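PDB 6UF3: polyisoprenyl-teichoic acid--peptidoglycan teichoic acid transferase TagV from Bacillus subtilis, which belongs to the LytR-CpsA-Psr family of cell-envelope proteins and folds as a single chain with helices packed around a mixed six-stranded sheet. Local coordinates for residues I109-P114 / L144-M149; M42-R47 / R163-L168; M11-Y16 / A66-G71. All blocks are in the same frame, centred on the assembly; numbering follows the deposited sequence.

Contact 1 (I109-P114 / L144-M149); sequences IDVDVP and LAYARM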
loop_
_atom_site.group_PDB
_atom_site.type_symbol
_atom_site.label_atom_id
_atom_site.label_comp_id
_atom_site.label_asym_id
_atom_site.label_seq_id
_atom_site.Cartn_x
_atom_site.Cartn_y
_atom_site.Cartn_z
ATOM N N ILE A 109 13.061 1.094 -10.530
ATOM C CA ILE A 109 11.690 1.474 -10.834
ATOM C C ILE A 109 11.658 2.873 -11.442
ATOM O O ILE A 109 12.456 3.743 -11.092
ATOM C CB ILE A 109 10.823 1.374 -9.550
ATOM C CG1 ILE A 109 9.403 0.970 -9.896
ATOM C CG2 ILE A 109 10.899 2.647 -8.695
ATOM C CD1 ILE A 109 9.305 -0.360 -10.591
ATOM N N ASP A 110 10.727 3.095 -12.363
ATOM C CA ASP A 110 10.618 4.380 -13.039
ATOM C C ASP A 110 9.502 5.206 -12.414
ATOM O O ASP A 110 8.371 4.729 -12.285
ATOM C CB ASP A 110 10.370 4.169 -14.529
ATOM C CG ASP A 110 11.524 3.441 -15.194
ATOM O OD1 ASP A 110 12.530 4.102 -15.506
ATOM O OD2 ASP A 110 11.447 2.203 -15.343
ATOM N N VAL A 111 9.826 6.436 -12.006
ATOM C CA VAL A 111 8.835 7.336 -11.424
ATOM C C VAL A 111 9.007 8.733 -12.003
ATOM O O VAL A 111 10.090 9.134 -12.435
ATOM C CB VAL A 111 8.901 7.412 -9.878
ATOM C CG1 VAL A 111 8.561 6.062 -9.232
ATOM C CG2 VAL A 111 10.263 7.918 -9.419
ATOM N N ASP A 112 7.912 9.487 -11.986
ATOM C CA ASP A 112 7.898 10.883 -12.419
ATOM C C ASP A 112 8.041 11.760 -11.176
ATOM O O ASP A 112 7.070 11.996 -10.454
ATOM C CB ASP A 112 6.621 11.194 -13.189
ATOM C CG ASP A 112 6.718 12.483 -13.983
ATOM O OD1 ASP A 112 7.783 13.136 -13.940
ATOM O OD2 ASP A 112 5.727 12.841 -14.654
ATOM N N VAL A 113 9.262 12.225 -10.924
ATOM C CA VAL A 113 9.578 13.047 -9.751
ATOM C C VAL A 113 8.877 14.397 -9.864
ATOM O O VAL A 113 8.987 15.067 -10.910
ATOM C CB VAL A 113 11.101 13.225 -9.631
ATOM C CG1 VAL A 113 11.447 14.153 -8.479
ATOM C CG2 VAL A 113 11.767 11.868 -9.449
ATOM N N PRO A 114 8.164 14.855 -8.825
ATOM C CA PRO A 114 7.391 16.100 -8.948
ATOM C C PRO A 114 8.231 17.364 -8.841
ATOM O O PRO A 114 7.902 18.378 -9.468
ATOM C CB PRO A 114 6.393 15.999 -7.789
ATOM C CG PRO A 114 7.101 15.196 -6.770
ATOM C CD PRO A 114 7.928 14.184 -7.535
ATOM N N LEU A 144 13.478 3.894 -1.628
ATOM C CA LEU A 144 13.128 4.027 -0.213
ATOM C C LEU A 144 13.185 5.481 0.228
ATOM O O LEU A 144 12.260 5.977 0.889
ATOM C CB LEU A 144 14.062 3.173 0.646
ATOM C CG LEU A 144 13.759 3.220 2.150
ATOM C CD1 LEU A 144 12.371 2.652 2.390
ATOM C CD2 LEU A 144 14.805 2.475 2.974
ATOM N N ALA A 145 14.273 6.182 -0.117
ATOM C CA ALA A 145 14.372 7.592 0.253
ATOM C C ALA A 145 13.245 8.404 -0.376
ATOM O O ALA A 145 12.708 9.326 0.249
ATOM C CB ALA A 145 15.735 8.160 -0.151
ATOM N N TYR A 146 12.885 8.075 -1.620
ATOM C CA TYR A 146 11.759 8.719 -2.287
ATOM C C TYR A 146 10.464 8.504 -1.512
ATOM O O TYR A 146 9.678 9.443 -1.328
ATOM C CB TYR A 146 11.642 8.165 -3.711
ATOM C CG TYR A 146 10.669 8.888 -4.613
ATOM C CD1 TYR A 146 10.977 10.132 -5.138
ATOM C CD2 TYR A 146 9.444 8.312 -4.949
ATOM C CE1 TYR A 146 10.098 10.790 -5.978
ATOM C CE2 TYR A 146 8.551 8.964 -5.787
ATOM C CZ TYR A 146 8.887 10.203 -6.297
ATOM O OH TYR A 146 8.021 10.869 -7.127
ATOM N N ALA A 147 10.233 7.272 -1.046
ATOM C CA ALA A 147 9.005 6.957 -0.320
ATOM C C ALA A 147 8.967 7.617 1.046
ATOM O O ALA A 147 7.881 7.929 1.546
ATOM C CB ALA A 147 8.856 5.445 -0.154
ATOM N N ARG A 148 10.132 7.845 1.658
ATOM C CA ARG A 148 10.187 8.320 3.038
ATOM C C ARG A 148 10.200 9.837 3.168
ATOM O O ARG A 148 9.922 10.346 4.262
ATOM C CB ARG A 148 11.425 7.757 3.743
ATOM C CG ARG A 148 11.361 6.267 4.020
ATOM C CD ARG A 148 12.672 5.760 4.603
ATOM N NE ARG A 148 12.868 6.183 5.991
ATOM C CZ ARG A 148 14.044 6.184 6.608
ATOM N NH1 ARG A 148 15.136 5.792 5.958
ATOM N NH2 ARG A 148 14.131 6.584 7.869
ATOM N N MET A 149 10.513 10.568 2.097
ATOM C CA MET A 149 10.685 12.011 2.205
ATOM C C MET A 149 9.428 12.676 2.753
ATOM O O MET A 149 8.306 12.323 2.377
ATOM C CB MET A 149 11.038 12.610 0.844
ATOM C CG MET A 149 11.379 14.091 0.900
ATOM S SD MET A 149 9.949 15.164 0.655
ATOM C CE MET A 149 9.746 15.034 -1.123
#
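Tyr146 meets Val111, Val113 and Pro114 with its ring and hydroxyl. It joins helix 140-148 to strand 109-113, which pairs with strand 134-138 in a small two-stranded antiparallel sheet. The contact is mostly apolar and buries 160 Å² in total. Val111 CG2 lies over one face of the ring, displaced toward the rim, and comes 4.1 Å from Tyr146 CZ. Val113 CG2 comes at a slant and touches Tyr146 CE1 at 4.0 Å. Pro114 CD lies at the ring edge, near its plane, 3.3 Å from Tyr146 OH. The carbonyl oxygen Asp112 O is 3.6 Å from Tyr146 OH.

The axes of 109-113 and 144-148 come no closer than 11.8 Å, at 38°, so the long tyrosine side chain does the spanning. With CG anti to the backbone N (chi1 -170°), the ring is carried away from its helix to the valines. The hydroxyl is not left to the apolar groups around it. It forms a hydrogen bond with Gln166 OE1 on helix 158-177, while Gln166 NE2 is bonded to Asp112 O. One amide thus ties the ring tip and the strand backbone together, and probably helps fix where the ring ends.

Second-shell residues pack around the ring. Leu138 of the partner strand touches both Val111 and Tyr146, and Phe117 also packs on the tyrosine. At the other end of the tyrosine residue, Arg163 NH1 is hydrogen-bonded to two backbone carbonyl oxygens, Tyr146 O and Met149 O.

Contact 2 (M42-R47 / R163-L168); sequences MLSIPR and RQKQIL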
loop_
_atom_site.group_PDB
_atom_site.type_symbol
_atom_site.label_atom_id
_atom_site.label_comp_id
_atom_site.label_asym_id
_atom_site.label_seq_id
_atom_site.Cartn_x
_atom_site.Cartn_y
_atom_site.Cartn_z
ATOM N N MET A 42 -7.765 1.213 -6.479
ATOM C CA MET A 42 -6.687 1.437 -5.518
ATOM C C MET A 42 -7.050 2.570 -4.571
ATOM O O MET A 42 -7.630 3.571 -4.988
ATOM C CB MET A 42 -5.350 1.761 -6.224
ATOM C CG MET A 42 -4.175 1.953 -5.236
ATOM S SD MET A 42 -2.592 2.374 -5.994
ATOM C CE MET A 42 -2.319 0.930 -7.021
ATOM N N LEU A 43 -6.690 2.403 -3.293
ATOM C CA LEU A 43 -6.988 3.381 -2.261
ATOM C C LEU A 43 -5.864 3.375 -1.229
ATOM O O LEU A 43 -5.582 2.324 -0.657
ATOM C CB LEU A 43 -8.325 3.025 -1.606
ATOM C CG LEU A 43 -8.816 3.705 -0.335
ATOM C CD1 LEU A 43 -9.360 5.091 -0.659
ATOM C CD2 LEU A 43 -9.872 2.834 0.297
ATOM N N SER A 44 -5.215 4.522 -0.989
ATOM C CA SER A 44 -4.319 4.583 0.168
ATOM C C SER A 44 -5.077 5.104 1.376
ATOM O O SER A 44 -6.049 5.843 1.247
ATOM C CB SER A 44 -3.084 5.450 -0.103
ATOM O OG SER A 44 -3.424 6.788 -0.412
ATOM N N ILE A 45 -4.636 4.689 2.555
ATOM C CA ILE A 45 -5.232 5.148 3.806
ATOM C C ILE A 45 -4.183 5.947 4.570
ATOM O O ILE A 45 -3.152 5.388 4.963
ATOM C CB ILE A 45 -5.741 3.983 4.666
ATOM C CG1 ILE A 45 -6.688 3.079 3.860
ATOM C CG2 ILE A 45 -6.411 4.542 5.915
ATOM C CD1 ILE A 45 -6.967 1.716 4.540
ATOM N N PRO A 46 -4.408 7.241 4.824
ATOM C CA PRO A 46 -3.413 8.049 5.546
ATOM C C PRO A 46 -3.091 7.442 6.904
ATOM O O PRO A 46 -3.970 6.896 7.572
ATOM C CB PRO A 46 -4.105 9.412 5.691
ATOM C CG PRO A 46 -5.059 9.467 4.529
ATOM C CD PRO A 46 -5.529 8.058 4.312
ATOM N N ARG A 47 -1.814 7.538 7.293
ATOM C CA ARG A 47 -1.341 6.868 8.507
ATOM C C ARG A 47 -2.022 7.407 9.757
ATOM O O ARG A 47 -2.134 6.691 10.762
ATOM C CB ARG A 47 0.176 7.020 8.638
ATOM N N ARG A 163 3.544 9.492 -3.360
ATOM C CA ARG A 163 4.739 8.819 -3.864
ATOM C C ARG A 163 4.684 7.307 -3.654
ATOM O O ARG A 163 5.181 6.545 -4.496
ATOM C CB ARG A 163 5.989 9.416 -3.214
ATOM C CG ARG A 163 6.357 10.786 -3.773
ATOM C CD ARG A 163 7.547 11.398 -3.056
ATOM N NE ARG A 163 7.137 12.434 -2.112
ATOM C CZ ARG A 163 7.165 12.299 -0.787
ATOM N NH1 ARG A 163 7.589 11.166 -0.237
ATOM N NH2 ARG A 163 6.773 13.301 -0.010
ATOM N N GLN A 164 4.088 6.850 -2.548
ATOM C CA GLN A 164 3.911 5.415 -2.347
ATOM C C GLN A 164 3.021 4.813 -3.430
ATOM O O GLN A 164 3.325 3.744 -3.979
ATOM C CB GLN A 164 3.326 5.149 -0.953
ATOM C CG GLN A 164 4.302 5.429 0.180
ATOM C CD GLN A 164 3.610 5.698 1.508
ATOM O OE1 GLN A 164 2.425 5.410 1.682
ATOM N NE2 GLN A 164 4.349 6.273 2.445
ATOM N N LYS A 165 1.908 5.479 -3.749
ATOM C CA LYS A 165 1.057 4.956 -4.809
ATOM C C LYS A 165 1.782 4.992 -6.145
ATOM O O LYS A 165 1.608 4.094 -6.973
ATOM C CB LYS A 165 -0.256 5.732 -4.868
ATOM C CG LYS A 165 -1.267 5.257 -3.819
ATOM C CD LYS A 165 -2.616 5.939 -3.987
ATOM C CE LYS A 165 -2.551 7.395 -3.539
ATOM N NZ LYS A 165 -3.847 8.113 -3.747
ATOM N N GLN A 166 2.606 6.018 -6.368
ATOM C CA GLN A 166 3.427 6.066 -7.583
ATOM C C GLN A 166 4.340 4.848 -7.700
ATOM O O GLN A 166 4.494 4.265 -8.787
ATOM C CB GLN A 166 4.263 7.344 -7.578
ATOM C CG GLN A 166 4.188 8.171 -8.826
ATOM C CD GLN A 166 5.034 9.421 -8.720
ATOM O OE1 GLN A 166 5.507 9.774 -7.637
ATOM N NE2 GLN A 166 5.240 10.091 -9.842
ATOM N N ILE A 167 4.982 4.465 -6.593
ATOM C CA ILE A 167 5.856 3.292 -6.596
ATOM C C ILE A 167 5.057 2.035 -6.923
ATOM O O ILE A 167 5.471 1.206 -7.745
ATOM C CB ILE A 167 6.579 3.168 -5.242
ATOM C CG1 ILE A 167 7.633 4.266 -5.114
ATOM C CG2 ILE A 167 7.206 1.776 -5.052
ATOM C CD1 ILE A 167 7.978 4.597 -3.673
ATOM N N LEU A 168 3.902 1.864 -6.264
ATOM C CA LEU A 168 3.109 0.664 -6.517
ATOM C C LEU A 168 2.601 0.624 -7.956
ATOM O O LEU A 168 2.578 -0.439 -8.584
ATOM C CB LEU A 168 1.940 0.578 -5.536
ATOM C CG LEU A 168 1.042 -0.657 -5.611
ATOM C CD1 LEU A 168 1.832 -1.944 -5.453
ATOM C CD2 LEU A 168 -0.034 -0.537 -4.505
HETATM O O HOH W 1 -5.999 7.012 -2.349
#
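Met42 runs out extended through chi1 and chi2, which puts SD beside Lys165, and the bend at chi3 (-61°) turns CE onto Leu168. Lys165 bends at its own chi3 (-73°), and this turns CE and NZ along Ser44. The methionine and lysine chains lie alongside, running opposite ways, with Met42 SD 3.8 Å from Lys165 CG. Met42 CE reaches Leu168 CD2 at 3.7 Å, an apolar contact about one helical turn further on.

Ser44 meets the far part of the lysine. Its OG is 3.3 Å from Lys165 CE, a contact with carbon. The serine hydroxyl has a weak hydrogen bond to Asn161 OD1 on the same helix. The ammonium group is held through water 1. This water accepts from Lys165 NZ at 2.8 Å and from the backbone Ser44 N at 2.9 Å, so it bridges the charge to the strand.

This is helix-on-sheet packing in an alpha/beta fold. Segments 42-44 and 163-168, on strand 39-44 and helix 158-177, run at 146° to each other, roughly antiparallel. The strand lies between strands 25-34 and 220-222 in the mixed sheet. Ile29 of strand 25-34 touches Met42, Ser44 and Leu168, and Ile172 of the helix also packs on Met42. Leu43 and Ile45 pack instead on helix 72-84, through Leu84 and Val80.

Contact 3 (M11-Y16 / A66-G71); sequences MGIEDY and AAYSKG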
loop_
_atom_site.group_PDB
_atom_site.type_symbol
_atom_site.label_atom_id
_atom_site.label_comp_id
_atom_site.label_asym_id
_atom_site.label_seq_id
_atom_site.Cartn_x
_atom_site.Cartn_y
_atom_site.Cartn_z
ATOM N N MET A 11 1.116 -3.348 3.194
ATOM C CA MET A 11 1.576 -2.701 4.419
ATOM C C MET A 11 3.068 -2.436 4.288
ATOM O O MET A 11 3.846 -3.362 4.019
ATOM C CB MET A 11 1.281 -3.581 5.638
ATOM C CG MET A 11 -0.203 -3.696 5.950
ATOM S SD MET A 11 -0.585 -5.085 7.060
ATOM C CE MET A 11 -0.564 -6.451 5.894
ATOM N N GLY A 12 3.459 -1.173 4.433
ATOM C CA GLY A 12 4.855 -0.794 4.543
ATOM C C GLY A 12 5.165 -0.396 5.980
ATOM O O GLY A 12 4.469 0.439 6.557
ATOM N N ILE A 13 6.201 -1.026 6.543
ATOM C CA ILE A 13 6.587 -0.804 7.933
ATOM C C ILE A 13 8.096 -0.603 8.022
ATOM O O ILE A 13 8.843 -0.872 7.083
ATOM C CB ILE A 13 6.151 -1.964 8.847
ATOM C CG1 ILE A 13 6.936 -3.224 8.499
ATOM C CG2 ILE A 13 4.652 -2.221 8.729
ATOM C CD1 ILE A 13 6.659 -4.360 9.443
ATOM N N GLU A 14 8.540 -0.102 9.172
ATOM C CA GLU A 14 9.966 -0.005 9.459
ATOM C C GLU A 14 10.442 -1.203 10.273
ATOM O O GLU A 14 11.345 -1.932 9.848
ATOM C CB GLU A 14 10.286 1.307 10.195
ATOM C CG GLU A 14 11.756 1.445 10.569
ATOM C CD GLU A 14 12.125 2.835 11.065
ATOM O OE1 GLU A 14 11.261 3.738 11.040
ATOM O OE2 GLU A 14 13.290 3.021 11.479
ATOM N N ASP A 15 9.826 -1.434 11.431
ATOM C CA ASP A 15 10.214 -2.503 12.344
ATOM C C ASP A 15 9.123 -3.566 12.379
ATOM O O ASP A 15 7.982 -3.278 12.763
ATOM C CB ASP A 15 10.457 -1.961 13.754
ATOM C CG ASP A 15 11.582 -0.943 13.811
ATOM O OD1 ASP A 15 12.697 -1.250 13.338
ATOM O OD2 ASP A 15 11.347 0.168 14.333
ATOM N N TYR A 16 9.476 -4.796 11.992
ATOM C CA TYR A 16 8.613 -5.935 12.279
ATOM C C TYR A 16 8.473 -6.185 13.781
ATOM O O TYR A 16 7.471 -6.767 14.207
ATOM C CB TYR A 16 9.157 -7.198 11.608
ATOM C CG TYR A 16 8.785 -7.374 10.151
ATOM C CD1 TYR A 16 7.475 -7.630 9.771
ATOM C CD2 TYR A 16 9.756 -7.317 9.161
ATOM C CE1 TYR A 16 7.137 -7.798 8.432
ATOM C CE2 TYR A 16 9.430 -7.485 7.827
ATOM C CZ TYR A 16 8.120 -7.722 7.467
ATOM O OH TYR A 16 7.801 -7.886 6.133
ATOM N N ALA A 66 -1.358 2.791 14.307
ATOM C CA ALA A 66 -1.075 2.096 15.558
ATOM C C ALA A 66 -1.569 0.655 15.547
ATOM O O ALA A 66 -1.145 -0.127 16.408
ATOM C CB ALA A 66 -1.694 2.849 16.739
ATOM N N ALA A 67 -2.439 0.280 14.597
ATOM C CA ALA A 67 -2.980 -1.079 14.609
ATOM C C ALA A 67 -1.873 -2.123 14.531
ATOM O O ALA A 67 -1.918 -3.135 15.230
ATOM C CB ALA A 67 -3.968 -1.280 13.456
ATOM N N TYR A 68 -0.883 -1.906 13.661
ATOM C CA TYR A 68 0.193 -2.881 13.522
ATOM C C TYR A 68 0.988 -2.995 14.808
ATOM O O TYR A 68 1.507 -4.069 15.122
ATOM C CB TYR A 68 1.104 -2.500 12.352
ATOM C CG TYR A 68 1.882 -3.662 11.764
ATOM C CD1 TYR A 68 3.109 -4.020 12.284
ATOM C CD2 TYR A 68 1.391 -4.382 10.681
ATOM C CE1 TYR A 68 3.835 -5.081 11.765
ATOM C CE2 TYR A 68 2.115 -5.451 10.148
ATOM C CZ TYR A 68 3.332 -5.792 10.694
ATOM O OH TYR A 68 4.070 -6.846 10.184
ATOM N N SER A 69 1.076 -1.903 15.568
ATOM C CA SER A 69 1.794 -1.932 16.827
ATOM C C SER A 69 0.957 -2.512 17.955
ATOM O O SER A 69 1.469 -2.667 19.067
ATOM C CB SER A 69 2.235 -0.520 17.207
ATOM O OG SER A 69 1.122 0.214 17.684
ATOM N N LYS A 70 -0.312 -2.819 17.704
ATOM C CA LYS A 70 -1.212 -3.308 18.741
ATOM C C LYS A 70 -1.917 -4.575 18.280
ATOM O O LYS A 70 -3.145 -4.690 18.325
ATOM C CB LYS A 70 -2.202 -2.210 19.115
ATOM C CG LYS A 70 -1.528 -0.990 19.723
ATOM C CD LYS A 70 -2.545 -0.021 20.267
ATOM C CE LYS A 70 -1.878 1.225 20.826
ATOM N NZ LYS A 70 -0.801 0.897 21.789
ATOM N N GLY A 71 -1.135 -5.547 17.812
ATOM C CA GLY A 71 -1.678 -6.807 17.345
ATOM C C GLY A 71 -1.115 -7.289 16.019
ATOM O O GLY A 71 -1.483 -8.363 15.535
#
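Ile13 and Met11 pack around the ring of Tyr68, and this is the tight part of the contact. Ile13 CG2 sits over the centre of one face, 4.1 Å from the centroid of the Tyr68 ring and only 3° off its normal. This is a CH-pi contact. The other branch of Ile13 is turned between the backbone N and the carbonyl carbon (chi1 67°). It carries CD1 over the same face, out toward the hydroxyl end, where Ile13 CD1 is 3.7 Å from Tyr68 CE1. Met11 comes to the edge instead. Its sulfur lies 80° off the ring normal, and Met11 SD is 4.1 Å from Tyr68 CE2. The pair is a Met-aromatic contact of the edge type.

Strand 6-13, which carries Met11 and Ile13, lies between strands 90-94 and 25-34 in the mixed sheet of an alpha/beta fold. Tyr68 belongs to the connection that leads from strand 62-63 into helix 72-84, and its ring packs onto Met11 and Ile13. Thr93 of strand 90-94 and Thr76 of helix 72-84 also touch the tyrosine.

The more solvent-exposed side begins at the phenol oxygen. Tyr16, partly exposed, starts away from the 66-71 segment, but its ring returns toward it. Tyr68 OH meets the ring edge, 3.5 Å from Tyr16 CD1. Ile13 CD1 lies over a face of the same ring, near its rim, and so touches both tyrosines. Ser69 OG donates to Ala66 O at 2.6 Å, and Lys70 N donates to Ala67 O at 3.0 Å. These bonds hold the turn from within its own segment, and the chain beyond it is exposed.

In the fold
Contacts 1 and 2 are the closest pair, with centres about 12 Å apart. Helix 158-177 of contact 2 touches both segments of contact 1. Gln166, on the 163-168 segment, joins the two contacts through its side-chain amide. Ala147 CB also packs on Ile167 CD1 at 3.7 Å. Contact 3 stands apart, with its centre about 16 Å from that of contact 2 and about 22 Å from that of contact 1. Its nearest atoms are about 5 Å from each, without touching. Contacts 2 and 3 both reach the mixed sheet, on strands 39-44 and 6-13, and their segments alternate along the chain.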